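Long-range contacts in cellulose hydrolase (Bacillus licheniformis, PDB 4YZT), which hydrolyses internal beta-1,4-glucosidic bonds of cellulose, acting as an endo-beta-1,4-glucanase of glycoside hydrolase family 5: residues L155-I159 / R192-V196; S232-G236 / W484-Y490; I338-A342 / D354-D358. The contacts are given in a common frame with arbitrary orientation. Residue numbers count along the deposited sequence, not the author numbering.

Contact 1. Residues L155-I159 / R192-V196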
ATOM      1  N   LEU A 155       3.262   7.126  22.760  1.00 12.41           N
ATOM      2  CA  LEU A 155       4.396   6.696  21.943  1.00 11.35           C
ATOM      3  C   LEU A 155       4.723   5.233  22.241  1.00 11.64           C
ATOM      4  O   LEU A 155       4.931   4.849  23.398  1.00 11.96           O
ATOM      5  CB  LEU A 155       5.622   7.591  22.174  1.00 11.70           C
ATOM      6  CG  LEU A 155       6.916   7.197  21.426  1.00 14.56           C
ATOM      7  CD1 LEU A 155       6.780   7.295  19.899  1.00 14.06           C
ATOM      8  CD2 LEU A 155       8.082   8.036  21.920  1.00 15.21           C
ATOM      9  N   LEU A 156       4.740   4.432  21.180  1.00 10.61           N
ATOM     10  CA  LEU A 156       5.047   3.007  21.233  1.00 12.23           C
ATOM     11  C   LEU A 156       6.424   2.769  20.612  1.00 12.30           C
ATOM     12  O   LEU A 156       6.814   3.475  19.681  1.00  9.99           O
ATOM     13  CB  LEU A 156       3.992   2.180  20.481  1.00 11.55           C
ATOM     14  CG  LEU A 156       2.538   2.130  20.995  1.00 14.33           C
ATOM     15  CD1 LEU A 156       1.764   3.368  20.578  1.00 14.91           C
ATOM     16  CD2 LEU A 156       1.824   0.882  20.488  1.00 12.02           C
ATOM     17  N   PHE A 157       7.161   1.785  21.122  1.00 13.21           N
ATOM     18  CA  PHE A 157       8.424   1.376  20.489  1.00 14.82           C
ATOM     19  C   PHE A 157       8.233   0.069  19.732  1.00 14.10           C
ATOM     20  O   PHE A 157       7.693  -0.892  20.290  1.00 14.83           O
ATOM     21  CB  PHE A 157       9.552   1.161  21.509  1.00 12.23           C
ATOM     22  CG  PHE A 157       9.989   2.395  22.263  1.00 13.80           C
ATOM     23  CD1 PHE A 157       9.729   3.665  21.798  1.00 12.30           C
ATOM     24  CD2 PHE A 157      10.685   2.257  23.460  1.00 11.93           C
ATOM     25  CE1 PHE A 157      10.150   4.794  22.522  1.00 14.51           C
ATOM     26  CE2 PHE A 157      11.107   3.371  24.189  1.00 12.47           C
ATOM     27  CZ  PHE A 157      10.841   4.639  23.714  1.00 12.37           C
ATOM     28  N   GLU A 158       8.701   0.019  18.487  1.00 10.05           N
ATOM     29  CA  GLU A 158       8.742  -1.226  17.718  1.00  9.20           C
ATOM     30  C   GLU A 158      10.202  -1.672  17.539  1.00 10.96           C
ATOM     31  O   GLU A 158      11.005  -0.977  16.921  1.00 10.21           O
ATOM     32  CB  GLU A 158       8.060  -1.061  16.360  1.00 10.19           C
ATOM     33  CG  GLU A 158       8.191  -2.304  15.478  1.00 10.77           C
ATOM     34  CD  GLU A 158       7.629  -2.092  14.072  1.00 14.58           C
ATOM     35  OE1 GLU A 158       7.318  -0.934  13.721  1.00 15.27           O
ATOM     36  OE2 GLU A 158       7.514  -3.084  13.321  1.00 13.51           O
ATOM     37  N   ILE A 159      10.543  -2.824  18.102  1.00  9.66           N
ATOM     38  CA  ILE A 159      11.942  -3.269  18.172  1.00 10.22           C
ATOM     39  C   ILE A 159      12.700  -3.303  16.825  1.00 12.85           C
ATOM     40  O   ILE A 159      13.796  -2.739  16.729  1.00 13.00           O
ATOM     41  CB  ILE A 159      12.023  -4.658  18.834  1.00 10.37           C
ATOM     42  CG1 ILE A 159      11.417  -4.600  20.240  1.00 11.40           C
ATOM     43  CG2 ILE A 159      13.473  -5.145  18.930  1.00 10.80           C
ATOM     44  CD1 ILE A 159      12.079  -3.552  21.125  1.00 12.13           C
ATOM     45  N   ARG A 192       5.754   1.329  28.951  1.00 14.30           N
ATOM     46  CA  ARG A 192       5.505   1.697  27.559  1.00 14.79           C
ATOM     47  C   ARG A 192       5.167   0.464  26.721  1.00 14.70           C
ATOM     48  O   ARG A 192       5.734  -0.612  26.931  1.00 16.61           O
ATOM     49  CB  ARG A 192       6.710   2.431  26.966  1.00 13.26           C
ATOM     50  CG  ARG A 192       6.435   3.018  25.585  1.00 14.68           C
ATOM     51  CD  ARG A 192       7.586   3.881  25.088  1.00 12.49           C
ATOM     52  NE  ARG A 192       7.967   4.867  26.080  1.00 13.18           N
ATOM     53  CZ  ARG A 192       7.298   5.993  26.322  1.00 15.77           C
ATOM     54  NH1 ARG A 192       6.194   6.279  25.648  1.00 13.07           N
ATOM     55  NH2 ARG A 192       7.729   6.823  27.255  1.00 16.16           N
ATOM     56  N   LEU A 193       4.206   0.604  25.817  1.00 16.19           N
ATOM     57  CA  LEU A 193       3.887  -0.495  24.905  1.00 13.45           C
ATOM     58  C   LEU A 193       5.065  -0.744  23.959  1.00 13.31           C
ATOM     59  O   LEU A 193       5.587   0.180  23.348  1.00 12.47           O
ATOM     60  CB  LEU A 193       2.605  -0.200  24.123  1.00 14.44           C
ATOM     61  CG  LEU A 193       1.336  -0.175  24.988  1.00 15.89           C
ATOM     62  CD1 LEU A 193       0.132   0.218  24.153  1.00 16.95           C
ATOM     63  CD2 LEU A 193       1.111  -1.536  25.663  1.00 18.25           C
ATOM     64  N   VAL A 194       5.497  -2.001  23.872  1.00 11.49           N
ATOM     65  CA  VAL A 194       6.604  -2.381  23.015  1.00 11.45           C
ATOM     66  C   VAL A 194       6.120  -3.420  22.004  1.00 12.97           C
ATOM     67  O   VAL A 194       5.498  -4.424  22.378  1.00 13.76           O
ATOM     68  CB  VAL A 194       7.797  -2.944  23.842  1.00 12.58           C
ATOM     69  CG1 VAL A 194       8.910  -3.432  22.921  1.00 11.91           C
ATOM     70  CG2 VAL A 194       8.316  -1.877  24.796  1.00 13.08           C
ATOM     71  N   ILE A 195       6.400  -3.173  20.727  1.00 10.84           N
ATOM     72  CA  ILE A 195       5.863  -3.995  19.647  1.00 11.33           C
ATOM     73  C   ILE A 195       6.885  -5.007  19.141  1.00 11.83           C
ATOM     74  O   ILE A 195       7.966  -4.626  18.700  1.00 10.88           O
ATOM     75  CB  ILE A 195       5.406  -3.111  18.468  1.00  9.23           C
ATOM     76  CG1 ILE A 195       4.402  -2.049  18.951  1.00 11.26           C
ATOM     77  CG2 ILE A 195       4.775  -3.966  17.360  1.00  9.97           C
ATOM     78  CD1 ILE A 195       4.305  -0.838  18.009  1.00 11.39           C
ATOM     79  N   VAL A 196       6.518  -6.285  19.180  1.00 11.05           N
ATOM     80  CA  VAL A 196       7.400  -7.372  18.760  1.00 12.98           C
ATOM     81  C   VAL A 196       6.711  -8.288  17.760  1.00 13.81           C
ATOM     82  O   VAL A 196       5.478  -8.383  17.726  1.00 11.66           O
ATOM     83  CB  VAL A 196       7.879  -8.228  19.969  1.00 14.25           C
ATOM     84  CG1 VAL A 196       8.888  -7.458  20.802  1.00 13.70           C
ATOM     85  CG2 VAL A 196       6.687  -8.670  20.832  1.00 16.14           C
TER
HETATM   86  O   HOH W   1       3.186   3.237  24.957  1.00 19.47           O
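Strands 155-158 and 194-196 run parallel, 4.6 Å apart at closest approach and 31° apart in direction. Phe157 pairs with Val194 and Glu158 with Ile195. The ladder runs from Phe157 N to Leu193 O (3.2 Å), from Ile195 N to Phe157 O (2.7 Å) and from Ile159 N to Ile195 O (3.2 Å). At the N-terminal end of the pair, water 1 links Leu155 O to Leu193 N, and Arg192 NH1 donates to the same Leu155 O (3.0 Å). Arg192 CD sits over the face of the Phe157 ring, 3.5 Å from its centroid, in a CH-pi contact; the guanidinium also binds the Lys151 carbonyl. Ile159 CD1 packs on Val194 CG1 (3.6 Å). On the face of Glu158 and Ile195, the carboxylate forms a salt bridge with Arg72. These are neighbouring strands of a TIM barrel, joined by helix 168-184 in a beta-alpha-beta crossover. Backbone bonds and a buried arginine that satisfies carbonyls join the two strands just ahead of Asn161 and Glu162, which line the glycan pocket.

Contact 2. Residues S232-G236 / W484-Y490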
ATOM      1  N   SER A 232       0.968  -5.732  -6.036  1.00 11.78           N
ATOM      2  CA  SER A 232       2.087  -5.163  -6.804  1.00 11.50           C
ATOM      3  C   SER A 232       1.864  -5.130  -8.323  1.00 10.91           C
ATOM      4  O   SER A 232       2.737  -4.655  -9.082  1.00 11.44           O
ATOM      5  CB  SER A 232       3.372  -5.947  -6.524  1.00 10.63           C
ATOM      6  OG  SER A 232       3.693  -5.928  -5.143  1.00 11.69           O
ATOM      7  N   ASN A 233       0.703  -5.613  -8.760  1.00 11.34           N
ATOM      8  CA  ASN A 233       0.410  -5.827 -10.191  1.00  9.05           C
ATOM      9  C   ASN A 233       1.560  -6.570 -10.872  1.00  9.62           C
ATOM     10  O   ASN A 233       2.216  -6.051 -11.772  1.00 11.44           O
ATOM     11  CB  ASN A 233       0.122  -4.508 -10.912  1.00  9.76           C
ATOM     12  CG  ASN A 233      -0.350  -4.723 -12.347  1.00 13.41           C
ATOM     13  OD1 ASN A 233      -0.707  -5.841 -12.732  1.00 13.50           O
ATOM     14  ND2 ASN A 233      -0.344  -3.664 -13.141  1.00 12.70           N
ATOM     15  N   TRP A 234       1.813  -7.782 -10.395  1.00  9.29           N
ATOM     16  CA  TRP A 234       2.771  -8.672 -11.043  1.00 10.05           C
ATOM     17  C   TRP A 234       2.039  -9.684 -11.930  1.00 11.07           C
ATOM     18  O   TRP A 234       0.930 -10.106 -11.608  1.00 10.45           O
ATOM     19  CB  TRP A 234       3.607  -9.417  -9.994  1.00 11.82           C
ATOM     20  CG  TRP A 234       4.749  -8.631  -9.390  1.00 11.73           C
ATOM     21  CD1 TRP A 234       4.916  -7.284  -9.397  1.00 10.54           C
ATOM     22  CD2 TRP A 234       5.888  -9.176  -8.710  1.00 12.10           C
ATOM     23  NE1 TRP A 234       6.089  -6.947  -8.755  1.00 10.66           N
ATOM     24  CE2 TRP A 234       6.706  -8.096  -8.330  1.00 11.87           C
ATOM     25  CE3 TRP A 234       6.304 -10.480  -8.403  1.00 14.89           C
ATOM     26  CZ2 TRP A 234       7.909  -8.270  -7.647  1.00 15.26           C
ATOM     27  CZ3 TRP A 234       7.493 -10.655  -7.723  1.00 16.12           C
ATOM     28  CH2 TRP A 234       8.283  -9.552  -7.349  1.00 16.31           C
ATOM     29  N   TRP A 235       2.681 -10.088 -13.022  1.00 10.64           N
ATOM     30  CA  TRP A 235       2.204 -11.178 -13.870  1.00 11.22           C
ATOM     31  C   TRP A 235       0.769 -11.041 -14.368  1.00 12.00           C
ATOM     32  O   TRP A 235       0.081 -12.041 -14.569  1.00 11.77           O
ATOM     33  CB  TRP A 235       2.354 -12.519 -13.132  1.00 12.84           C
ATOM     34  CG  TRP A 235       3.749 -12.750 -12.583  1.00 14.55           C
ATOM     35  CD1 TRP A 235       4.924 -12.573 -13.236  1.00 13.27           C
ATOM     36  CD2 TRP A 235       4.088 -13.223 -11.273  1.00 16.86           C
ATOM     37  NE1 TRP A 235       5.981 -12.893 -12.420  1.00 13.33           N
ATOM     38  CE2 TRP A 235       5.492 -13.288 -11.204  1.00 15.62           C
ATOM     39  CE3 TRP A 235       3.340 -13.579 -10.146  1.00 17.73           C
ATOM     40  CZ2 TRP A 235       6.167 -13.703 -10.049  1.00 14.82           C
ATOM     41  CZ3 TRP A 235       4.007 -13.990  -9.010  1.00 16.83           C
ATOM     42  CH2 TRP A 235       5.407 -14.051  -8.970  1.00 14.80           C
ATOM     43  N   GLY A 236       0.318  -9.806 -14.567  1.00 12.15           N
ATOM     44  CA  GLY A 236      -1.001  -9.567 -15.118  1.00 13.88           C
ATOM     45  C   GLY A 236      -2.148  -9.760 -14.139  1.00 16.77           C
ATOM     46  O   GLY A 236      -3.305  -9.842 -14.563  1.00 11.60           O
ATOM     47  N   TRP A 484       6.824 -19.437 -16.359  1.00 15.58           N
ATOM     48  CA  TRP A 484       5.452 -19.923 -16.582  1.00 15.95           C
ATOM     49  C   TRP A 484       4.489 -18.899 -17.196  1.00 16.70           C
ATOM     50  O   TRP A 484       3.343 -19.236 -17.504  1.00 15.38           O
ATOM     51  CB  TRP A 484       4.854 -20.411 -15.262  1.00 16.29           C
ATOM     52  CG  TRP A 484       4.529 -19.269 -14.338  1.00 16.44           C
ATOM     53  CD1 TRP A 484       3.335 -18.622 -14.233  1.00 17.67           C
ATOM     54  CD2 TRP A 484       5.421 -18.616 -13.420  1.00 15.56           C
ATOM     55  NE1 TRP A 484       3.418 -17.610 -13.299  1.00 16.00           N
ATOM     56  CE2 TRP A 484       4.687 -17.586 -12.785  1.00 14.24           C
ATOM     57  CE3 TRP A 484       6.763 -18.799 -13.071  1.00 14.92           C
ATOM     58  CZ2 TRP A 484       5.248 -16.752 -11.823  1.00 15.23           C
ATOM     59  CZ3 TRP A 484       7.319 -17.972 -12.103  1.00 18.39           C
ATOM     60  CH2 TRP A 484       6.561 -16.959 -11.492  1.00 15.50           C
ATOM     61  N   THR A 485       4.942 -17.657 -17.351  1.00 15.34           N
ATOM     62  CA  THR A 485       4.079 -16.584 -17.844  1.00 13.83           C
ATOM     63  C   THR A 485       4.857 -15.559 -18.654  1.00 14.85           C
ATOM     64  O   THR A 485       6.025 -15.287 -18.362  1.00 15.04           O
ATOM     65  CB  THR A 485       3.346 -15.849 -16.682  1.00 14.67           C
ATOM     66  OG1 THR A 485       2.513 -14.814 -17.216  1.00 14.46           O
ATOM     67  CG2 THR A 485       4.342 -15.192 -15.703  1.00 11.70           C
ATOM     68  N   PRO A 486       4.210 -14.990 -19.688  1.00 13.80           N
ATOM     69  CA  PRO A 486       4.823 -13.910 -20.465  1.00 12.65           C
ATOM     70  C   PRO A 486       4.513 -12.559 -19.856  1.00 11.72           C
ATOM     71  O   PRO A 486       5.039 -11.536 -20.314  1.00 11.53           O
ATOM     72  CB  PRO A 486       4.170 -14.068 -21.837  1.00 12.61           C
ATOM     73  CG  PRO A 486       2.764 -14.508 -21.483  1.00 13.92           C
ATOM     74  CD  PRO A 486       2.945 -15.448 -20.299  1.00 13.70           C
ATOM     75  N   TYR A 487       3.676 -12.542 -18.824  1.00 13.40           N
ATOM     76  CA  TYR A 487       3.261 -11.259 -18.254  1.00 11.96           C
ATOM     77  C   TYR A 487       4.369 -10.662 -17.397  1.00 10.75           C
ATOM     78  O   TYR A 487       5.034 -11.358 -16.626  1.00 10.22           O
ATOM     79  CB  TYR A 487       1.953 -11.401 -17.466  1.00  9.49           C
ATOM     80  CG  TYR A 487       0.762 -11.421 -18.405  1.00  9.82           C
ATOM     81  CD1 TYR A 487       0.267 -12.610 -18.895  1.00 10.70           C
ATOM     82  CD2 TYR A 487       0.179 -10.235 -18.840  1.00 11.92           C
ATOM     83  CE1 TYR A 487      -0.794 -12.637 -19.772  1.00 11.22           C
ATOM     84  CE2 TYR A 487      -0.887 -10.246 -19.713  1.00 12.03           C
ATOM     85  CZ  TYR A 487      -1.370 -11.443 -20.175  1.00 11.54           C
ATOM     86  OH  TYR A 487      -2.435 -11.464 -21.044  1.00 14.18           O
ATOM     87  N   LEU A 488       4.576  -9.361 -17.585  1.00 11.26           N
ATOM     88  CA  LEU A 488       5.614  -8.595 -16.907  1.00  9.38           C
ATOM     89  C   LEU A 488       5.105  -7.984 -15.595  1.00 11.57           C
ATOM     90  O   LEU A 488       3.914  -8.079 -15.271  1.00 13.61           O
ATOM     91  CB  LEU A 488       6.138  -7.485 -17.830  1.00  8.87           C
ATOM     92  CG  LEU A 488       6.602  -7.913 -19.237  1.00  8.23           C
ATOM     93  CD1 LEU A 488       7.052  -6.691 -20.023  1.00  9.22           C
ATOM     94  CD2 LEU A 488       7.736  -8.914 -19.143  1.00 13.15           C
ATOM     95  N   ASN A 489       6.001  -7.330 -14.859  1.00  9.90           N
ATOM     96  CA  ASN A 489       5.662  -6.774 -13.544  1.00 10.63           C
ATOM     97  C   ASN A 489       5.683  -5.252 -13.530  1.00 13.50           C
ATOM     98  O   ASN A 489       6.642  -4.627 -13.984  1.00 13.19           O
ATOM     99  CB  ASN A 489       6.623  -7.295 -12.476  1.00 10.84           C
ATOM    100  CG  ASN A 489       6.503  -8.804 -12.238  1.00 12.43           C
ATOM    101  OD1 ASN A 489       5.540  -9.439 -12.649  1.00 12.48           O
ATOM    102  ND2 ASN A 489       7.487  -9.367 -11.544  1.00 11.88           N
ATOM    103  N   TYR A 490       4.621  -4.652 -12.999  1.00 11.43           N
ATOM    104  CA  TYR A 490       4.541  -3.195 -12.882  1.00 12.75           C
ATOM    105  C   TYR A 490       5.778  -2.569 -12.229  1.00 12.56           C
ATOM    106  O   TYR A 490       6.326  -3.111 -11.266  1.00 12.56           O
ATOM    107  CB  TYR A 490       3.298  -2.804 -12.087  1.00 14.74           C
ATOM    108  CG  TYR A 490       3.222  -1.322 -11.763  1.00 18.14           C
ATOM    109  CD1 TYR A 490       2.972  -0.385 -12.760  1.00 23.14           C
ATOM    110  CD2 TYR A 490       3.407  -0.863 -10.463  1.00 18.17           C
ATOM    111  CE1 TYR A 490       2.899   0.973 -12.468  1.00 24.80           C
ATOM    112  CE2 TYR A 490       3.334   0.494 -10.163  1.00 23.38           C
ATOM    113  CZ  TYR A 490       3.082   1.404 -11.175  1.00 27.79           C
ATOM    114  OH  TYR A 490       3.011   2.752 -10.886  1.00 32.37           O
TER
HETATM  115  O   HOH W   2       5.362  -3.915  -8.820  1.00 14.35           O
HETATM  116  O   HOH W   3       1.478  -7.115 -14.471  1.00 10.41           O
HETATM  117  O   HOH W   4       0.526 -14.592 -15.488  1.00 13.97           O
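Trp235, the residue most covered here, sits between two partners from the loop 484-490. Over one face of its indole comes the edge of Trp484, an edge-to-face pair with six-membered ring centroids 4.9 Å apart and planes at 67°. Over the opposite face lies Asn489 OD1, which also accepts a hydrogen bond from Trp235 N (3.0 Å). That same amide makes a weak second bond to Leu488 O (3.3 Å).

Asn489 is therefore a wedge between two tryptophans. Its CB makes a CH-pi contact with the five-membered ring of Trp234, 3.8 Å from the centroid, and its ND2 lies over the same indole, 3.3 Å from Trp234 CD2, while donating to Glu492. The third large contributor, Tyr490, gives its backbone N to Asn233 O (3.0 Å). Asn233 itself ends helix 228-231 with a Schellman motif, which turns the chain toward this loop. On the barrel side, the side chain of Ser232 is about 7 Å from a bound glucose unit.

Three waters bridge the segments. Water 2 joins Ser232 O to Tyr490 O, water 3 bridges Gly236 N and Leu488 O, and water 4 lies between Trp235 O and Thr485 OG1. Gly236 suits its place: a CB there would fall 2.9 Å from Tyr487 CD2, and its phi is positive. Thr485 OG1 takes a bond from Tyr487 N (3.0 Å), an ST turn that shapes the loop. Indole faces, the Asn489 side chain, main-chain bonds and bridging water thus join a catalytic-barrel loop to the C-terminal module, with no salt bridge across the segments.

Contact 3. Residues I338-A342 / D354-D358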
ATOM      1  N   ILE A 338     -19.830  -0.487  -2.050  1.00 17.09           N
ATOM      2  CA  ILE A 338     -18.906  -0.543  -3.174  1.00 14.41           C
ATOM      3  C   ILE A 338     -19.697  -0.685  -4.483  1.00 16.02           C
ATOM      4  O   ILE A 338     -20.512  -1.611  -4.625  1.00 17.59           O
ATOM      5  CB  ILE A 338     -17.907  -1.724  -3.031  1.00 16.71           C
ATOM      6  CG1 ILE A 338     -17.191  -1.683  -1.674  1.00 18.40           C
ATOM      7  CG2 ILE A 338     -16.903  -1.703  -4.169  1.00 14.88           C
ATOM      8  CD1 ILE A 338     -16.223  -0.506  -1.501  1.00 19.47           C
ATOM      9  N   ILE A 339     -19.490   0.247  -5.417  1.00 14.91           N
ATOM     10  CA  ILE A 339     -20.144   0.181  -6.727  1.00 15.40           C
ATOM     11  C   ILE A 339     -19.296  -0.540  -7.783  1.00 16.16           C
ATOM     12  O   ILE A 339     -18.061  -0.550  -7.708  1.00 17.76           O
ATOM     13  CB  ILE A 339     -20.494   1.595  -7.273  1.00 21.97           C
ATOM     14  CG1 ILE A 339     -19.223   2.380  -7.609  1.00 19.10           C
ATOM     15  CG2 ILE A 339     -21.383   2.349  -6.290  1.00 23.54           C
ATOM     16  CD1 ILE A 339     -19.489   3.704  -8.321  1.00 18.41           C
ATOM     17  N   LYS A 340     -19.977  -1.145  -8.759  1.00 18.14           N
ATOM     18  CA  LYS A 340     -19.332  -1.778  -9.916  1.00 17.15           C
ATOM     19  C   LYS A 340     -20.180  -1.521 -11.160  1.00 20.16           C
ATOM     20  O   LYS A 340     -21.337  -1.942 -11.219  1.00 21.42           O
ATOM     21  CB  LYS A 340     -19.159  -3.284  -9.692  1.00 18.83           C
ATOM     22  CG  LYS A 340     -18.122  -3.944 -10.585  1.00 22.33           C
ATOM     23  CD  LYS A 340     -17.888  -5.403 -10.198  1.00 24.49           C
ATOM     24  CE  LYS A 340     -16.782  -6.028 -11.049  1.00 27.21           C
ATOM     25  NZ  LYS A 340     -16.663  -7.492 -10.811  1.00 28.40           N
ATOM     26  N   PRO A 341     -19.611  -0.845 -12.171  1.00 21.41           N
ATOM     27  CA  PRO A 341     -18.211  -0.430 -12.266  1.00 20.96           C
ATOM     28  C   PRO A 341     -17.936   0.894 -11.574  1.00 20.30           C
ATOM     29  O   PRO A 341     -18.856   1.683 -11.370  1.00 23.27           O
ATOM     30  CB  PRO A 341     -17.999  -0.296 -13.783  1.00 23.15           C
ATOM     31  CG  PRO A 341     -19.330   0.174 -14.283  1.00 25.15           C
ATOM     32  CD  PRO A 341     -20.375  -0.479 -13.382  1.00 25.61           C
ATOM     33  N   ALA A 342     -16.676   1.137 -11.242  1.00 13.84           N
ATOM     34  CA  ALA A 342     -16.256   2.425 -10.710  1.00 17.94           C
ATOM     35  C   ALA A 342     -15.797   3.342 -11.836  1.00 19.72           C
ATOM     36  O   ALA A 342     -15.835   4.563 -11.711  1.00 21.65           O
ATOM     37  CB  ALA A 342     -15.146   2.244  -9.684  1.00 19.08           C
ATOM     38  N   ASP A 354     -29.164   2.265 -21.663  1.00 27.74           N
ATOM     39  CA  ASP A 354     -29.175   2.382 -20.210  1.00 26.90           C
ATOM     40  C   ASP A 354     -27.990   1.617 -19.630  1.00 27.52           C
ATOM     41  O   ASP A 354     -27.574   0.589 -20.169  1.00 27.89           O
ATOM     42  CB  ASP A 354     -30.490   1.868 -19.629  1.00 28.92           C
ATOM     43  CG  ASP A 354     -31.687   2.687 -20.076  1.00 34.54           C
ATOM     44  OD1 ASP A 354     -31.488   3.806 -20.592  1.00 35.85           O
ATOM     45  OD2 ASP A 354     -32.828   2.210 -19.916  1.00 36.86           O
ATOM     46  N   GLN A 355     -27.440   2.144 -18.538  1.00 26.69           N
ATOM     47  CA  GLN A 355     -26.257   1.580 -17.910  1.00 26.51           C
ATOM     48  C   GLN A 355     -26.563   1.073 -16.511  1.00 22.51           C
ATOM     49  O   GLN A 355     -27.096   1.811 -15.692  1.00 23.46           O
ATOM     50  CB  GLN A 355     -25.148   2.625 -17.829  1.00 27.27           C
ATOM     51  CG  GLN A 355     -23.925   2.144 -17.088  1.00 30.45           C
ATOM     52  CD  GLN A 355     -23.232   1.017 -17.820  1.00 31.68           C
ATOM     53  OE1 GLN A 355     -23.167   1.014 -19.058  1.00 34.01           O
ATOM     54  NE2 GLN A 355     -22.719   0.044 -17.067  1.00 29.02           N
ATOM     55  N   THR A 356     -26.212  -0.175 -16.235  1.00 21.94           N
ATOM     56  CA  THR A 356     -26.437  -0.737 -14.913  1.00 25.20           C
ATOM     57  C   THR A 356     -25.205  -0.557 -14.038  1.00 25.84           C
ATOM     58  O   THR A 356     -24.068  -0.777 -14.477  1.00 24.33           O
ATOM     59  CB  THR A 356     -26.829  -2.234 -14.999  1.00 27.57           C
ATOM     60  OG1 THR A 356     -28.100  -2.351 -15.656  1.00 30.63           O
ATOM     61  CG2 THR A 356     -26.945  -2.857 -13.611  1.00 28.17           C
ATOM     62  N   VAL A 357     -25.442  -0.108 -12.806  1.00 25.19           N
ATOM     63  CA  VAL A 357     -24.413  -0.042 -11.782  1.00 22.23           C
ATOM     64  C   VAL A 357     -24.872  -0.894 -10.609  1.00 23.49           C
ATOM     65  O   VAL A 357     -25.926  -0.640 -10.028  1.00 26.03           O
ATOM     66  CB  VAL A 357     -24.155   1.403 -11.302  1.00 21.28           C
ATOM     67  CG1 VAL A 357     -22.973   1.455 -10.341  1.00 21.06           C
ATOM     68  CG2 VAL A 357     -23.907   2.325 -12.478  1.00 21.35           C
ATOM     69  N   ASP A 358     -24.094  -1.921 -10.277  1.00 22.92           N
ATOM     70  CA  ASP A 358     -24.403  -2.775  -9.140  1.00 23.50           C
ATOM     71  C   ASP A 358     -23.738  -2.250  -7.874  1.00 20.49           C
ATOM     72  O   ASP A 358     -22.603  -1.780  -7.906  1.00 22.73           O
ATOM     73  CB  ASP A 358     -23.960  -4.216  -9.408  1.00 27.19           C
ATOM     74  CG  ASP A 358     -24.735  -4.864 -10.546  1.00 31.88           C
ATOM     75  OD1 ASP A 358     -25.982  -4.753 -10.568  1.00 33.53           O
ATOM     76  OD2 ASP A 358     -24.092  -5.489 -11.416  1.00 34.63           O
TER
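Gln355 opens strand 355-358, and its side chain folds back so that NE2 donates to Thr356 O (3.0 Å) while passing 4.4 Å from Pro341 CG. Thr356 adds little beyond its carbonyl, whose O lies 3.9 Å from Pro341 CD. Val357 brings the apolar part of the contact: its CG1 reaches Ile339 CB at 3.9 Å and Pro341 CD at 4.4 Å, with Ile339 on the same side of the sheet. Asp358 then closes the pairing. It forms an antiparallel hydrogen-bonded pair with Lys340, the CA atoms 5.2 Å apart, in which Asp358 N donates to Lys340 O (2.9 Å) and Lys340 N to Asp358 O (2.8 Å). The Asp358 carbonyl also receives a CA-H...O contact from Ile339 CA (3.4 Å). Lys340 and Asp358 point to the other face, yet the lysine stretches away and its NZ stays 7.7 Å from Asp358 OD2, so the pair rests on main-chain bonds. Just beyond, the cis peptide before Pro341 bends the first strand off this line, and the regular pairing stops there.

This is a beta hairpin of the X2 module, a member of the E-set group of immunoglobulin-like folds. Strand 355-360 is flanked on its far edge by strand 390-393, bonded to it at Gln355 and Val357, while strand 424-431 runs parallel to strand 338-347 and offers Met426 to Ile339 and Val357. Toward the catalytic barrel, His281 on helix 280-296 hydrogen-bonds Ile339 O, so the hairpin also touches the neighbouring module.

In the fold
The three contacts follow the modular build of the enzyme. Contact 1 comes first along the chain and lies wholly within the parallel barrel of the catalytic module. Contact 2 ties a later barrel loop to the C-terminal module, 248 residues on, and the chain between its two segments includes contact 3, a hairpin in the mixed sheet of the X2 module. Centres of contacts 1 and 2 are 37 Å apart, of 1 and 3 44 Å, and of 2 and 3 28 Å; none touch. With contact 3 lying against helix 280-296, both accessory modules meet the barrel, and the last docks on a barrel loop whose Ser232 side chain is about 7 Å from a bound glucose unit.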